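Long-range contacts in succinylglutamate desuccinylase/aspartoacylase (Ruegeria sp. TM1040, PDB 3NA6), which probably hydrolyses N-acylated amino acids, as a member of the succinylglutamate desuccinylase/aspartoacylase family of zinc-dependent hydrolases: residues A[55-66]-A[90-101]; A[302-312]-A[322-330]. All blocks are in the same frame, centred on the assembly; numbering follows the deposited sequence.

Interaction 1 (A[55-66]-A[90-101]); sequences TGANHGDEYEGP and YFNYPAFRASAR
Gly56 and Ala57 run beside Phe91 and Asn92, joined by hydrogen bonds from Phe91 N to Gly56 O (2.7 Å) and from Asn92 N to Ala57 O (3.0 Å), and a weak third bond ties Gly60 N to Arg101 O beyond the short helix 93-97. Gly60, within the type I turn from His59 to Glu62, brings its CA to 3.5 Å from Phe96 N, so close that a CB there would collide with the backbone of Ala95 and Ala100. A water bridges the same seam, donating to Asn58 O and Arg101 O and accepting from Asn92 ND2. At the start of the contact, Thr55 CG2 lies over one face of the Phe91 ring, 3.8 Å from its centroid, while the Thr55 hydroxyl bonds to Asp143. At the far end, Arg101 lays its guanidinium on the His59 ring, the planes 29° apart and the NH1 of Arg101 3.5 Å from His59 ND1. Its chain is extended as far as NE, with CG anti to the backbone N (chi1 -180°), which brings CG over the His59 ring as well. The ring is turned so that His59 ND1 donates to Glu62 OE2 at 2.8 Å, while NE2 bonds to Asn109. Glu62 OE2 also makes a long salt bridge to Arg101 NH1, and a second water links both groups to Asp61 OD1. The other oxygen of Asp61 accepts from the backbone N of Lys149. His59 and Glu62, together with His145, turn donor atoms to one vacant point, consistent with the zinc site of this family standing empty here. Arg101, stacked on His59, and the water it shares with Glu62 OE2 would probably help to position these two likely metal ligands.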
loop_
_atom_site.group_PDB
_atom_site.type_symbol
_atom_site.label_atom_id
_atom_site.label_comp_id
_atom_site.label_asym_id
_atom_site.label_seq_id
_atom_site.Cartn_x
_atom_site.Cartn_y
_atom_site.Cartn_z
ATOM N N THR A 55 -32.831 6.086 0.526
ATOM C CA THR A 55 -31.392 5.903 0.426
ATOM C C THR A 55 -30.999 4.433 0.355
ATOM O O THR A 55 -31.610 3.583 1.014
ATOM C CB THR A 55 -30.704 6.546 1.637
ATOM O OG1 THR A 55 -31.419 6.195 2.841
ATOM C CG2 THR A 55 -30.665 8.069 1.482
ATOM N N GLY A 56 -29.978 4.157 -0.449
ATOM C CA GLY A 56 -29.287 2.888 -0.481
ATOM C C GLY A 56 -27.798 3.122 -0.273
ATOM O O GLY A 56 -27.322 4.213 -0.391
ATOM N N ALA A 57 -27.076 2.065 0.050
ATOM C CA ALA A 57 -25.640 2.110 0.223
ATOM C C ALA A 57 -25.189 3.146 1.255
ATOM O O ALA A 57 -24.158 3.782 1.129
ATOM C CB ALA A 57 -24.935 2.289 -1.130
ATOM N N ASN A 58 -25.964 3.253 2.321
ATOM C CA ASN A 58 -25.510 3.851 3.557
ATOM C C ASN A 58 -24.138 3.239 3.874
ATOM O O ASN A 58 -23.192 3.949 4.246
ATOM C CB ASN A 58 -26.559 3.542 4.652
ATOM C CG ASN A 58 -26.235 4.162 5.991
ATOM O OD1 ASN A 58 -25.079 4.157 6.422
ATOM N ND2 ASN A 58 -27.287 4.668 6.704
ATOM N N HIS A 59 -24.068 1.914 3.749
ATOM C CA HIS A 59 -22.803 1.163 3.671
ATOM C C HIS A 59 -22.584 0.750 2.228
ATOM O O HIS A 59 -23.500 0.248 1.581
ATOM C CB HIS A 59 -22.884 -0.091 4.545
ATOM C CG HIS A 59 -23.048 0.217 5.998
ATOM N ND1 HIS A 59 -23.900 -0.487 6.825
ATOM C CD2 HIS A 59 -22.486 1.187 6.762
ATOM C CE1 HIS A 59 -23.843 0.035 8.044
ATOM N NE2 HIS A 59 -22.975 1.036 8.036
ATOM N N GLY A 60 -21.361 0.903 1.741
ATOM C CA GLY A 60 -21.072 0.795 0.309
ATOM C C GLY A 60 -21.070 -0.609 -0.277
ATOM O O GLY A 60 -21.092 -0.743 -1.486
ATOM N N ASP A 61 -21.040 -1.640 0.579
ATOM C CA ASP A 61 -21.015 -3.057 0.150
ATOM C C ASP A 61 -22.358 -3.784 0.363
ATOM O O ASP A 61 -22.412 -5.019 0.569
ATOM C CB ASP A 61 -19.825 -3.794 0.805
ATOM C CG ASP A 61 -19.882 -3.829 2.354
ATOM O OD1 ASP A 61 -20.668 -3.080 2.975
ATOM O OD2 ASP A 61 -19.138 -4.646 2.961
ATOM N N GLU A 62 -23.447 -3.013 0.277
ATOM C CA GLU A 62 -24.819 -3.493 0.528
ATOM C C GLU A 62 -25.701 -3.090 -0.675
ATOM O O GLU A 62 -25.987 -1.914 -0.859
ATOM C CB GLU A 62 -25.343 -2.891 1.831
ATOM C CG GLU A 62 -24.552 -3.439 3.069
ATOM C CD GLU A 62 -24.922 -2.762 4.395
ATOM O OE1 GLU A 62 -26.018 -2.134 4.491
ATOM O OE2 GLU A 62 -24.110 -2.857 5.356
ATOM N N TYR A 63 -26.127 -4.067 -1.471
ATOM C CA TYR A 63 -26.533 -3.806 -2.859
ATOM C C TYR A 63 -28.007 -3.868 -3.195
ATOM O O TYR A 63 -28.393 -3.366 -4.229
ATOM C CB TYR A 63 -25.780 -4.750 -3.794
ATOM C CG TYR A 63 -24.287 -4.474 -3.739
ATOM C CD1 TYR A 63 -23.754 -3.403 -4.417
ATOM C CD2 TYR A 63 -23.438 -5.252 -2.979
ATOM C CE1 TYR A 63 -22.389 -3.099 -4.356
ATOM C CE2 TYR A 63 -22.063 -4.969 -2.919
ATOM C CZ TYR A 63 -21.564 -3.892 -3.587
ATOM O OH TYR A 63 -20.237 -3.610 -3.517
ATOM N N GLU A 64 -28.833 -4.491 -2.368
ATOM C CA GLU A 64 -30.248 -4.635 -2.738
ATOM C C GLU A 64 -30.943 -3.271 -2.906
ATOM O O GLU A 64 -31.687 -3.050 -3.875
ATOM C CB GLU A 64 -31.044 -5.464 -1.722
ATOM C CG GLU A 64 -30.880 -7.009 -1.770
ATOM C CD GLU A 64 -29.588 -7.500 -1.122
ATOM O OE1 GLU A 64 -28.847 -6.649 -0.560
ATOM O OE2 GLU A 64 -29.341 -8.738 -1.157
ATOM N N GLY A 65 -30.738 -2.373 -1.943
ATOM C CA GLY A 65 -31.375 -1.060 -1.996
ATOM C C GLY A 65 -30.935 -0.290 -3.227
ATOM O O GLY A 65 -31.753 0.214 -3.982
ATOM N N PRO A 66 -29.629 -0.254 -3.471
ATOM C CA PRO A 66 -29.165 0.423 -4.672
ATOM C C PRO A 66 -29.780 -0.072 -5.991
ATOM O O PRO A 66 -30.086 0.741 -6.872
ATOM C CB PRO A 66 -27.666 0.183 -4.610
ATOM C CG PRO A 66 -27.375 0.261 -3.150
ATOM C CD PRO A 66 -28.520 -0.493 -2.525
ATOM N N TYR A 90 -26.924 5.658 -3.848
ATOM C CA TYR A 90 -25.594 5.485 -3.294
ATOM C C TYR A 90 -25.314 6.593 -2.263
ATOM O O TYR A 90 -24.768 7.627 -2.572
ATOM C CB TYR A 90 -24.558 5.493 -4.413
ATOM C CG TYR A 90 -24.868 4.687 -5.638
ATOM C CD1 TYR A 90 -25.203 3.351 -5.552
ATOM C CD2 TYR A 90 -24.738 5.249 -6.907
ATOM C CE1 TYR A 90 -25.433 2.569 -6.725
ATOM C CE2 TYR A 90 -24.954 4.502 -8.070
ATOM C CZ TYR A 90 -25.328 3.149 -7.969
ATOM O OH TYR A 90 -25.542 2.407 -9.124
ATOM N N PHE A 91 -25.746 6.357 -1.031
ATOM C CA PHE A 91 -25.758 7.338 0.048
ATOM C C PHE A 91 -24.328 7.668 0.515
ATOM O O PHE A 91 -23.906 8.807 0.455
ATOM C CB PHE A 91 -26.619 6.736 1.143
ATOM C CG PHE A 91 -26.975 7.645 2.306
ATOM C CD1 PHE A 91 -26.749 9.000 2.317
ATOM C CD2 PHE A 91 -27.602 7.068 3.400
ATOM C CE1 PHE A 91 -27.114 9.755 3.400
ATOM C CE2 PHE A 91 -27.988 7.827 4.487
ATOM C CZ PHE A 91 -27.739 9.151 4.495
ATOM N N ASN A 92 -23.566 6.691 0.980
ATOM C CA ASN A 92 -22.134 6.938 1.180
ATOM C C ASN A 92 -21.452 6.627 -0.127
ATOM O O ASN A 92 -20.825 5.566 -0.300
ATOM C CB ASN A 92 -21.526 6.121 2.310
ATOM C CG ASN A 92 -20.133 6.589 2.654
ATOM O OD1 ASN A 92 -19.520 7.351 1.881
ATOM N ND2 ASN A 92 -19.643 6.206 3.834
ATOM N N TYR A 93 -21.561 7.577 -1.038
ATOM C CA TYR A 93 -21.130 7.372 -2.396
ATOM C C TYR A 93 -19.669 6.932 -2.494
ATOM O O TYR A 93 -19.361 5.952 -3.176
ATOM C CB TYR A 93 -21.450 8.586 -3.263
ATOM C CG TYR A 93 -21.039 8.406 -4.717
ATOM C CD1 TYR A 93 -21.548 7.373 -5.484
ATOM C CD2 TYR A 93 -20.119 9.256 -5.299
ATOM C CE1 TYR A 93 -21.172 7.211 -6.795
ATOM C CE2 TYR A 93 -19.719 9.086 -6.606
ATOM C CZ TYR A 93 -20.256 8.071 -7.344
ATOM O OH TYR A 93 -19.855 7.930 -8.632
ATOM N N PRO A 94 -18.771 7.600 -1.771
ATOM C CA PRO A 94 -17.375 7.133 -1.821
ATOM C C PRO A 94 -17.192 5.694 -1.360
ATOM O O PRO A 94 -16.432 4.947 -2.014
ATOM C CB PRO A 94 -16.641 8.139 -0.926
ATOM C CG PRO A 94 -17.485 9.396 -1.063
ATOM C CD PRO A 94 -18.883 8.864 -1.020
ATOM N N ALA A 95 -17.915 5.276 -0.312
ATOM C CA ALA A 95 -17.830 3.893 0.159
ATOM C C ALA A 95 -18.360 2.980 -0.949
ATOM O O ALA A 95 -17.753 1.954 -1.270
ATOM C CB ALA A 95 -18.611 3.662 1.452
ATOM N N PHE A 96 -19.476 3.362 -1.550
ATOM C CA PHE A 96 -20.021 2.560 -2.659
ATOM C C PHE A 96 -19.017 2.411 -3.808
ATOM O O PHE A 96 -18.796 1.308 -4.314
ATOM C CB PHE A 96 -21.346 3.115 -3.168
ATOM C CG PHE A 96 -21.794 2.480 -4.420
ATOM C CD1 PHE A 96 -22.320 1.211 -4.397
ATOM C CD2 PHE A 96 -21.640 3.121 -5.638
ATOM C CE1 PHE A 96 -22.696 0.587 -5.560
ATOM C CE2 PHE A 96 -22.039 2.504 -6.809
ATOM C CZ PHE A 96 -22.564 1.225 -6.763
ATOM N N ARG A 97 -18.385 3.495 -4.214
ATOM C CA ARG A 97 -17.407 3.381 -5.282
ATOM C C ARG A 97 -16.233 2.460 -4.937
ATOM O O ARG A 97 -15.669 1.879 -5.833
ATOM C CB ARG A 97 -16.883 4.750 -5.714
ATOM C CG ARG A 97 -17.912 5.597 -6.513
ATOM C CD ARG A 97 -18.583 4.869 -7.759
ATOM N NE ARG A 97 -17.779 4.721 -8.985
ATOM C CZ ARG A 97 -17.295 5.721 -9.739
ATOM N NH1 ARG A 97 -17.448 7.004 -9.405
ATOM N NH2 ARG A 97 -16.609 5.432 -10.838
ATOM N N ALA A 98 -15.895 2.322 -3.655
ATOM C CA ALA A 98 -14.807 1.433 -3.206
ATOM C C ALA A 98 -15.286 0.029 -2.862
ATOM O O ALA A 98 -14.498 -0.755 -2.364
ATOM C CB ALA A 98 -14.081 2.039 -1.963
ATOM N N SER A 99 -16.578 -0.260 -3.051
ATOM C CA SER A 99 -17.193 -1.519 -2.626
ATOM C C SER A 99 -16.860 -1.854 -1.182
ATOM O O SER A 99 -16.609 -3.006 -0.844
ATOM C CB SER A 99 -16.775 -2.670 -3.556
ATOM O OG SER A 99 -17.140 -2.386 -4.889
ATOM N N ALA A 100 -16.939 -0.835 -0.327
ATOM C CA ALA A 100 -16.553 -0.938 1.065
ATOM C C ALA A 100 -17.690 -0.456 1.972
ATOM O O ALA A 100 -18.457 0.447 1.639
ATOM C CB ALA A 100 -15.321 -0.117 1.321
ATOM N N ARG A 101 -17.752 -1.049 3.147
ATOM C CA ARG A 101 -18.662 -0.600 4.198
ATOM C C ARG A 101 -18.492 0.900 4.523
ATOM O O ARG A 101 -19.467 1.654 4.582
ATOM C CB ARG A 101 -18.444 -1.431 5.426
ATOM C CG ARG A 101 -19.316 -1.102 6.624
ATOM C CD ARG A 101 -19.054 -2.092 7.708
ATOM N NE ARG A 101 -19.796 -1.766 8.910
ATOM C CZ ARG A 101 -21.036 -2.112 9.142
ATOM N NH1 ARG A 101 -21.712 -2.856 8.271
ATOM N NH2 ARG A 101 -21.579 -1.763 10.301
HETATM O O HOH W 1 -20.748 4.033 5.415
HETATM O O HOH W 2 -19.869 -1.183 -4.620
HETATM O O HOH W 3 -21.518 -3.444 5.447
HETATM O O HOH W 4 -16.551 -3.695 3.257
#

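Interaction 2 (A[302-312]-A[322-330]); sequences ARRSGVLISRH and CAAVIGVVE
Strands 306-312 and 322-327 run antiparallel, with Val307 and Gly327 exchanging both backbone hydrogen bonds (Val307 N to Gly327 O, 2.9 Å). Leu308 with Ile326 forms the next, non-hydrogen-bonded pair, after which the register slips by one: Val325 O accepts from Ile309 N and, weakly, from Ser310 N. Ile326 meets the other segment with each side-chain atom in turn. Its CB stands 4.2 Å from Val307 O; the CG2 branch, anti to the backbone N, reaches Gly306 CA at 3.7 Å, and CG1 turns toward Ala302 CB. Beyond it CD1 meets Leu308 CD1 at 3.8 Å, the two side chains crossing at about a right angle, and Leu308 CD1 touches Ala324 CB on the same face. On the opposite face Ser310 CB packs against Val325 CB, and Trp34 of the third subunit covers both residues. The carbonyl of Ile326 is taken by Arg304, whose NH2 donates at 3.0 Å along a bond of 161°, with the oxygen in the guanidinium plane. Val328 CG2 presses on one face of that guanidinium, 3.2 Å from Arg304 NH1, and the guanidinium of Arg303 lies over the other; Arg303 in turn makes a cation-pi contact with Tyr259. Arg304 NE, buried here, finds no partner in the model. An alanine in place of Arg304 is likely to leave Ile326 O without its side-chain donor and to open a gap beside Val328 CG2. Past the bulge, His312 N donates to Ala323 O, and Cys322 is tied by a disulfide to Cys258. With Ile309 and Ser310 both facing Val325, this is a classic beta bulge within an antiparallel strand pair of the small C-terminal sheet.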
loop_
_atom_site.group_PDB
_atom_site.type_symbol
_atom_site.label_atom_id
_atom_site.label_comp_id
_atom_site.label_asym_id
_atom_site.label_seq_id
_atom_site.Cartn_x
_atom_site.Cartn_y
_atom_site.Cartn_z
ATOM N N ALA A 302 -25.712 -23.479 20.375
ATOM C CA ALA A 302 -26.856 -22.583 20.550
ATOM C C ALA A 302 -27.210 -22.501 22.036
ATOM O O ALA A 302 -27.270 -23.522 22.732
ATOM C CB ALA A 302 -28.044 -23.042 19.729
ATOM N N ARG A 303 -27.372 -21.275 22.516
ATOM C CA ARG A 303 -27.706 -20.995 23.913
ATOM C C ARG A 303 -29.209 -21.189 24.165
ATOM O O ARG A 303 -29.636 -21.342 25.303
ATOM C CB ARG A 303 -27.271 -19.568 24.288
ATOM C CG ARG A 303 -28.221 -18.450 23.791
ATOM C CD ARG A 303 -27.515 -17.088 23.633
ATOM N NE ARG A 303 -28.371 -16.079 23.002
ATOM C CZ ARG A 303 -29.378 -15.438 23.603
ATOM N NH1 ARG A 303 -29.696 -15.689 24.865
ATOM N NH2 ARG A 303 -30.087 -14.540 22.935
ATOM N N ARG A 304 -29.993 -21.196 23.092
ATOM C CA ARG A 304 -31.436 -21.454 23.155
ATOM C C ARG A 304 -31.961 -21.933 21.800
ATOM O O ARG A 304 -31.275 -21.826 20.777
ATOM C CB ARG A 304 -32.150 -20.165 23.498
ATOM C CG ARG A 304 -31.947 -19.125 22.411
ATOM C CD ARG A 304 -32.541 -17.813 22.810
ATOM N NE ARG A 304 -32.470 -16.866 21.712
ATOM C CZ ARG A 304 -33.319 -15.853 21.535
ATOM N NH1 ARG A 304 -34.321 -15.638 22.393
ATOM N NH2 ARG A 304 -33.176 -15.052 20.484
ATOM N N SER A 305 -33.194 -22.411 21.775
ATOM C CA SER A 305 -33.776 -22.897 20.547
ATOM C C SER A 305 -34.225 -21.748 19.654
ATOM O O SER A 305 -34.581 -20.671 20.117
ATOM C CB SER A 305 -34.942 -23.818 20.850
ATOM O OG SER A 305 -34.488 -24.923 21.623
ATOM N N GLY A 306 -34.205 -21.987 18.355
ATOM C CA GLY A 306 -34.634 -20.963 17.423
ATOM C C GLY A 306 -34.301 -21.292 15.986
ATOM O O GLY A 306 -34.247 -22.472 15.598
ATOM N N VAL A 307 -34.103 -20.226 15.209
ATOM C CA VAL A 307 -33.663 -20.304 13.809
ATOM C C VAL A 307 -32.456 -19.374 13.614
ATOM O O VAL A 307 -32.307 -18.381 14.306
ATOM C CB VAL A 307 -34.793 -19.935 12.832
ATOM C CG1 VAL A 307 -36.015 -20.912 12.992
ATOM C CG2 VAL A 307 -35.251 -18.483 13.023
ATOM N N LEU A 308 -31.588 -19.703 12.665
ATOM C CA LEU A 308 -30.425 -18.886 12.401
ATOM C C LEU A 308 -30.856 -17.666 11.615
ATOM O O LEU A 308 -31.430 -17.774 10.501
ATOM C CB LEU A 308 -29.414 -19.705 11.624
ATOM C CG LEU A 308 -28.129 -18.991 11.290
ATOM C CD1 LEU A 308 -27.219 -18.940 12.523
ATOM C CD2 LEU A 308 -27.473 -19.683 10.097
ATOM N N ILE A 309 -30.602 -16.494 12.187
ATOM C CA ILE A 309 -31.045 -15.270 11.553
ATOM C C ILE A 309 -29.885 -14.425 11.011
ATOM O O ILE A 309 -30.094 -13.571 10.159
ATOM C CB ILE A 309 -32.000 -14.418 12.472
ATOM C CG1 ILE A 309 -31.285 -13.914 13.715
ATOM C CG2 ILE A 309 -33.271 -15.200 12.832
ATOM C CD1 ILE A 309 -32.115 -12.895 14.511
ATOM N N SER A 310 -28.676 -14.662 11.505
ATOM C CA SER A 310 -27.504 -13.945 11.032
ATOM C C SER A 310 -26.300 -14.859 11.095
ATOM O O SER A 310 -26.211 -15.691 11.993
ATOM C CB SER A 310 -27.234 -12.719 11.909
ATOM O OG SER A 310 -26.226 -11.919 11.284
ATOM N N ARG A 311 -25.375 -14.719 10.152
ATOM C CA ARG A 311 -24.117 -15.484 10.211
ATOM C C ARG A 311 -22.927 -14.698 9.712
ATOM O O ARG A 311 -23.070 -13.845 8.842
ATOM C CB ARG A 311 -24.215 -16.785 9.415
ATOM C CG ARG A 311 -24.688 -16.657 7.958
ATOM C CD ARG A 311 -24.244 -17.867 7.095
ATOM N NE ARG A 311 -22.774 -17.915 6.978
ATOM C CZ ARG A 311 -22.088 -18.817 6.266
ATOM N NH1 ARG A 311 -22.713 -19.766 5.602
ATOM N NH2 ARG A 311 -20.756 -18.770 6.233
ATOM N N HIS A 312 -21.755 -15.011 10.264
ATOM C CA HIS A 312 -20.496 -14.570 9.684
ATOM C C HIS A 312 -20.470 -15.125 8.277
ATOM O O HIS A 312 -20.738 -16.315 8.098
ATOM C CB HIS A 312 -19.325 -15.153 10.489
ATOM C CG HIS A 312 -17.976 -14.857 9.918
ATOM N ND1 HIS A 312 -17.322 -13.657 10.123
ATOM C CD2 HIS A 312 -17.130 -15.630 9.193
ATOM C CE1 HIS A 312 -16.148 -13.694 9.513
ATOM N NE2 HIS A 312 -16.002 -14.882 8.949
ATOM N N CYS A 322 -18.579 -11.866 15.257
ATOM C CA CYS A 322 -19.851 -12.523 15.530
ATOM C C CYS A 322 -20.077 -13.688 14.568
ATOM O O CYS A 322 -20.261 -13.476 13.380
ATOM C CB CYS A 322 -20.993 -11.542 15.416
ATOM S SG CYS A 322 -22.578 -12.288 15.905
ATOM N N ALA A 323 -20.083 -14.912 15.086
ATOM C CA ALA A 323 -20.263 -16.118 14.255
ATOM C C ALA A 323 -21.689 -16.287 13.726
ATOM O O ALA A 323 -21.888 -16.704 12.602
ATOM C CB ALA A 323 -19.880 -17.377 15.047
ATOM N N ALA A 324 -22.669 -16.002 14.557
ATOM C CA ALA A 324 -24.037 -16.327 14.254
ATOM C C ALA A 324 -24.944 -15.724 15.307
ATOM O O ALA A 324 -24.511 -15.447 16.441
ATOM C CB ALA A 324 -24.213 -17.833 14.239
ATOM N N VAL A 325 -26.200 -15.507 14.927
ATOM C CA VAL A 325 -27.210 -15.063 15.874
ATOM C C VAL A 325 -28.425 -15.958 15.680
ATOM O O VAL A 325 -28.858 -16.176 14.544
ATOM C CB VAL A 325 -27.622 -13.595 15.621
ATOM C CG1 VAL A 325 -28.835 -13.198 16.532
ATOM C CG2 VAL A 325 -26.425 -12.654 15.815
ATOM N N ILE A 326 -28.951 -16.490 16.786
ATOM C CA ILE A 326 -30.143 -17.349 16.781
ATOM C C ILE A 326 -31.365 -16.522 17.169
ATOM O O ILE A 326 -31.401 -15.927 18.238
ATOM C CB ILE A 326 -29.982 -18.531 17.767
ATOM C CG1 ILE A 326 -28.762 -19.376 17.402
ATOM C CG2 ILE A 326 -31.276 -19.397 17.804
ATOM C CD1 ILE A 326 -28.674 -19.857 15.862
ATOM N N GLY A 327 -32.358 -16.454 16.300
ATOM C CA GLY A 327 -33.583 -15.695 16.593
ATOM C C GLY A 327 -34.716 -16.640 16.946
ATOM O O GLY A 327 -34.582 -17.850 16.788
ATOM N N VAL A 328 -35.843 -16.094 17.400
ATOM C CA VAL A 328 -36.990 -16.900 17.824
ATOM C C VAL A 328 -38.248 -16.477 17.072
ATOM O O VAL A 328 -38.589 -15.307 17.057
ATOM C CB VAL A 328 -37.188 -16.807 19.351
ATOM C CG1 VAL A 328 -38.330 -17.719 19.826
ATOM C CG2 VAL A 328 -35.889 -17.208 20.063
ATOM N N VAL A 329 -38.902 -17.425 16.404
ATOM C CA VAL A 329 -40.147 -17.144 15.657
ATOM C C VAL A 329 -41.301 -16.922 16.629
ATOM O O VAL A 329 -41.508 -17.727 17.531
ATOM C CB VAL A 329 -40.513 -18.291 14.684
ATOM C CG1 VAL A 329 -41.916 -18.093 14.121
ATOM C CG2 VAL A 329 -39.470 -18.383 13.571
ATOM N N GLU A 330 -42.031 -15.821 16.451
ATOM C CA GLU A 330 -43.177 -15.499 17.304
ATOM C C GLU A 330 -44.302 -16.493 17.085
ATOM O O GLU A 330 -44.472 -16.962 15.961
ATOM C CB GLU A 330 -43.683 -14.098 16.973
ATOM C CG GLU A 330 -44.663 -13.534 18.000
ATOM C CD GLU A 330 -44.952 -12.062 17.763
ATOM O OE1 GLU A 330 -45.847 -11.761 16.940
ATOM O OE2 GLU A 330 -44.275 -11.212 18.395
HETATM O O HOH W 5 -27.733 -16.281 19.575
HETATM O O HOH W 6 -23.607 -13.111 12.787
HETATM O O HOH W 7 -18.914 -11.659 11.567
#

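In the fold
The two interactions follow each other along the chain, interaction 1 closing long before interaction 2 opens, and their centres lie 26 Å apart, with nearest atoms about 11 Å apart and no touch. Interaction 1 lies about 9 Å from the centre of the chain (centre to centre), where the loop leading into helix 64-75 and the short helix 93-97 follow strands 51-55 and 83-88, neighbours in the large mixed sheet of the catalytic domain. Interaction 2 belongs to a separate antiparallel sheet toward the C-terminus, to which the earlier strand 151-153 is added beside strand 306-312. Interaction 1 thus probably helps shape the active site, while interaction 2 belongs to the peripheral beta region. Both touch the third subunit, so the assembly brings both parts into its interfaces.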